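Local coordinates for protein Afp3 (Serratia entomophila, PDB 6RBN) that probably builds the contractile sheath around the tube of the anti-feeding prophage, a contractile injection system captured here in its extended state, at residues P41-G45 and V46-I50; I414-T417 and Q418-N422. All blocks are in the same frame, centred on the assembly; numbering follows the deposited sequence.

In the fold
Interactions 1 and 2 are two local contacts in series along the chain, with centres 45 Å apart and nearest atoms about 34 Å from each other, so neither touches the other. Interaction 1 runs from the loop after strand 31-34 into strand 48-49, the outermost strands within this chain of a three-stranded mixed sheet with 127-130 in the middle. Interaction 2 comes much later, in the sheath C-terminal family region, where the loop after strand 406-409 turns into helix 418-422, close to strand 425-432. The surroundings differ: no other chain touches interaction 1, whereas Ile-414 and Thr-415 of interaction 2 pack on the Afp2 chain, placing this region at a boundary with that subunit, consistent with a role in sheath assembly.

Interaction 1: P41-G45 and V46-I50; sequences PELAG and VITRI
Leu-43 touches both Val-46 and Thr-48, and these apolar meetings carry the contact round the loop. The closest side-chain approach joins Leu-43 CB to Thr-48 CG2 at 3.7 Å, and Leu-43 CD2 reaches the same methyl at 4.1 Å. The side chains cross at about a right angle, and the one methyl touches both the base and the CD2 branch of Leu-43. That methyl is presented because the Thr-48 CA-CB bond points toward 41-45, with CG2 anti to the carbonyl carbon and OG1 between the backbone N and the carbonyl carbon (chi1 60°). Val-46 adds its CG2, which sits 3.8 Å from Leu-43 CA and 4.1 Å from Leu-43 CB. It therefore covers the root of the leucine, not its tip.

Polar interactions contribute little: no hydrogen bond joins 41-45 to 46-50. Within 41-45 a weak bond runs from Ala-44 N to Glu-42 O at 3.3 Å. With Leu-43 at phi -98° and psi 56°, this fits a loosely closed inverse gamma turn centred on the leucine.

Phe-60, from beyond this loop, packs on both Leu-43 and Thr-48, and Thr-48 is backbone-bonded to Leu-128. The arrangement is thus a gamma-turn-containing loop running into the short, weakly bonded strand 48-49, at one edge of the mixed sheet within this chain, with its one buried leucine folded back against the start of that strand.

Interaction 2: I414-T417 and Q418-N422; sequences ITMT and QDEIN
The flat carboxylate of Glu-420 has Thr-417 across one face. Thr-417 OG1 lies over that face, 3.5 Å from Glu-420 CD, and Thr-417 N approaches from the same side, 60° out of the carboxylate plane, to donate to Glu-420 OE1 (3.3 Å). The backbone of Met-416 also closes in: Met-416 CA lies 3.4 Å from Glu-420 OE1. The glutamate reaches back this far because its CG stands anti to its own carbonyl carbon (chi1 -70°) and the chain continues extended.

The second flat group is the Thr-417 carbonyl. Glu-420 N meets Thr-417 O at 2.9 Å from well above the carbonyl plane, 58° out of it, and Ile-421 N adds a weak, longer bond of 3.4 Å to the same oxygen.

On the apolar side, Ile-421 CD1 rests 3.7 Å from Met-416 SD, the two side chains crossing at about a right angle. Trp-377 of helix 374-392 packs on both, while Ile-427 of strand 425-432 packs on Met-416 and Glu-420.

Thr-417 is the N-cap, and its N-H held by the glutamate three residues on is one half of a capping box; Glu-420 N goes to the threonine carbonyl, not its hydroxyl. The Glu-420 OE1 bond, with those to Thr-417 O, is consistent with tying the residue before helix 418-422 to its first turn; the carboxylate, at the helix amino end, would probably interact favourably with its dipole.

Interaction 1: P41-G45 and V46-I50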
# COMPACT_ATOMS: atom_id res chain seq x y z
N PRO D 41 3.45 17.69 -79.25
CA PRO D 41 4.24 16.57 -79.77
C PRO D 41 5.51 16.23 -79.00
O PRO D 41 6.34 15.50 -79.53
CB PRO D 41 4.60 17.06 -81.18
CG PRO D 41 4.67 18.53 -81.05
CD PRO D 41 3.61 18.91 -80.05
N GLU D 42 5.71 16.74 -77.78
CA GLU D 42 6.89 16.32 -77.04
C GLU D 42 6.74 14.92 -76.46
O GLU D 42 7.74 14.24 -76.23
CB GLU D 42 7.23 17.32 -75.93
CG GLU D 42 6.25 17.38 -74.78
CD GLU D 42 5.16 18.41 -75.00
OE1 GLU D 42 5.05 18.93 -76.13
OE2 GLU D 42 4.41 18.70 -74.04
N LEU D 43 5.51 14.48 -76.20
CA LEU D 43 5.26 13.14 -75.66
C LEU D 43 4.89 12.16 -76.78
O LEU D 43 3.88 11.48 -76.76
CB LEU D 43 4.21 13.22 -74.56
CG LEU D 43 2.87 13.97 -74.64
CD1 LEU D 43 1.69 13.13 -75.08
CD2 LEU D 43 2.57 14.60 -73.30
N ALA D 44 5.80 12.07 -77.75
CA ALA D 44 5.58 11.21 -78.91
C ALA D 44 6.27 9.86 -78.80
O ALA D 44 5.72 8.86 -79.26
CB ALA D 44 6.06 11.92 -80.19
N GLY D 45 7.45 9.80 -78.20
CA GLY D 45 8.18 8.55 -78.10
C GLY D 45 8.48 8.15 -76.67
O GLY D 45 9.33 7.28 -76.44
N VAL D 46 7.80 8.76 -75.71
CA VAL D 46 8.05 8.48 -74.30
C VAL D 46 6.79 7.89 -73.67
O VAL D 46 5.74 7.81 -74.31
CB VAL D 46 8.49 9.74 -73.55
CG1 VAL D 46 9.81 10.25 -74.10
CG2 VAL D 46 7.42 10.81 -73.63
N ILE D 47 6.90 7.48 -72.41
CA ILE D 47 5.80 6.89 -71.66
C ILE D 47 5.25 7.94 -70.70
O ILE D 47 6.01 8.50 -69.90
CB ILE D 47 6.25 5.63 -70.91
CG1 ILE D 47 6.63 4.53 -71.90
CG2 ILE D 47 5.18 5.15 -69.96
CD1 ILE D 47 7.30 3.35 -71.26
N THR D 48 3.95 8.20 -70.78
CA THR D 48 3.30 9.19 -69.95
C THR D 48 2.29 8.52 -69.02
O THR D 48 1.68 7.51 -69.37
CB THR D 48 2.58 10.25 -70.78
OG1 THR D 48 1.59 9.62 -71.59
CG2 THR D 48 3.57 10.96 -71.68
N ARG D 49 2.11 9.11 -67.84
CA ARG D 49 1.15 8.62 -66.86
C ARG D 49 -0.18 9.33 -67.05
O ARG D 49 -0.23 10.56 -67.15
CB ARG D 49 1.67 8.84 -65.44
CG ARG D 49 0.78 8.25 -64.37
CD ARG D 49 1.34 8.50 -62.99
NE ARG D 49 0.50 7.91 -61.96
CZ ARG D 49 -0.53 8.53 -61.39
NH1 ARG D 49 -0.83 9.77 -61.75
NH2 ARG D 49 -1.24 7.92 -60.46
N ILE D 50 -1.26 8.55 -67.09
CA ILE D 50 -2.60 9.06 -67.34
C ILE D 50 -3.45 8.68 -66.13
O ILE D 50 -4.03 7.59 -66.08
CB ILE D 50 -3.20 8.51 -68.64
CG1 ILE D 50 -2.29 8.87 -69.81
CG2 ILE D 50 -4.56 9.10 -68.91
CD1 ILE D 50 -2.13 10.35 -70.03

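Interaction 2: I414-T417 and Q418-N422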
# COMPACT_ATOMS: atom_id res chain seq x y z
N ILE D 414 23.26 -21.65 -42.76
CA ILE D 414 22.08 -21.89 -43.57
C ILE D 414 22.03 -20.80 -44.63
O ILE D 414 22.25 -19.62 -44.32
CB ILE D 414 20.79 -21.88 -42.73
CG1 ILE D 414 20.88 -22.83 -41.53
CG2 ILE D 414 19.60 -22.30 -43.56
CD1 ILE D 414 21.21 -22.15 -40.21
N THR D 415 21.79 -21.19 -45.88
CA THR D 415 21.55 -20.36 -47.08
C THR D 415 22.76 -19.57 -47.56
O THR D 415 22.68 -18.98 -48.64
CB THR D 415 20.39 -19.35 -46.93
OG1 THR D 415 20.75 -18.34 -45.98
CG2 THR D 415 19.13 -20.02 -46.46
N MET D 416 23.88 -19.56 -46.84
CA MET D 416 25.05 -18.82 -47.29
C MET D 416 26.32 -19.59 -46.96
O MET D 416 26.29 -20.62 -46.29
CB MET D 416 25.15 -17.42 -46.68
CG MET D 416 24.29 -16.38 -47.35
SD MET D 416 24.68 -14.71 -46.83
CE MET D 416 23.71 -14.53 -45.35
N THR D 417 27.43 -19.10 -47.50
CA THR D 417 28.77 -19.50 -47.12
C THR D 417 29.56 -18.23 -46.83
O THR D 417 29.18 -17.14 -47.25
CB THR D 417 29.48 -20.31 -48.22
OG1 THR D 417 29.57 -19.53 -49.41
CG2 THR D 417 28.75 -21.61 -48.51
N GLN D 418 30.68 -18.39 -46.12
CA GLN D 418 31.49 -17.24 -45.70
C GLN D 418 32.12 -16.53 -46.89
O GLN D 418 32.33 -15.31 -46.84
CB GLN D 418 32.56 -17.70 -44.71
CG GLN D 418 33.42 -16.60 -44.13
CD GLN D 418 32.62 -15.54 -43.40
OE1 GLN D 418 32.41 -14.45 -43.91
NE2 GLN D 418 32.17 -15.87 -42.20
N ASP D 419 32.36 -17.24 -47.99
CA ASP D 419 32.86 -16.61 -49.21
C ASP D 419 31.82 -15.72 -49.86
O ASP D 419 32.18 -14.81 -50.62
CB ASP D 419 33.33 -17.69 -50.19
CG ASP D 419 34.08 -17.11 -51.38
OD1 ASP D 419 35.25 -16.70 -51.22
OD2 ASP D 419 33.49 -17.05 -52.48
N GLU D 420 30.53 -15.93 -49.57
CA GLU D 420 29.47 -15.11 -50.14
C GLU D 420 29.19 -13.85 -49.35
O GLU D 420 28.76 -12.85 -49.93
CB GLU D 420 28.19 -15.95 -50.25
CG GLU D 420 28.28 -17.03 -51.31
CD GLU D 420 27.10 -17.97 -51.28
OE1 GLU D 420 26.31 -17.89 -50.31
OE2 GLU D 420 26.95 -18.78 -52.21
N ILE D 421 29.41 -13.87 -48.03
CA ILE D 421 29.34 -12.63 -47.25
C ILE D 421 30.47 -11.69 -47.66
O ILE D 421 30.27 -10.47 -47.80
CB ILE D 421 29.36 -12.93 -45.74
CG1 ILE D 421 28.03 -13.52 -45.28
CG2 ILE D 421 29.68 -11.70 -44.91
CD1 ILE D 421 27.99 -14.99 -45.14
N ASN D 422 31.66 -12.24 -47.93
CA ASN D 422 32.83 -11.43 -48.22
C ASN D 422 32.72 -10.70 -49.55
O ASN D 422 33.34 -9.65 -49.73
CB ASN D 422 34.09 -12.30 -48.20
CG ASN D 422 34.42 -12.81 -46.82
OD1 ASN D 422 34.30 -12.09 -45.83
ND2 ASN D 422 34.83 -14.07 -46.73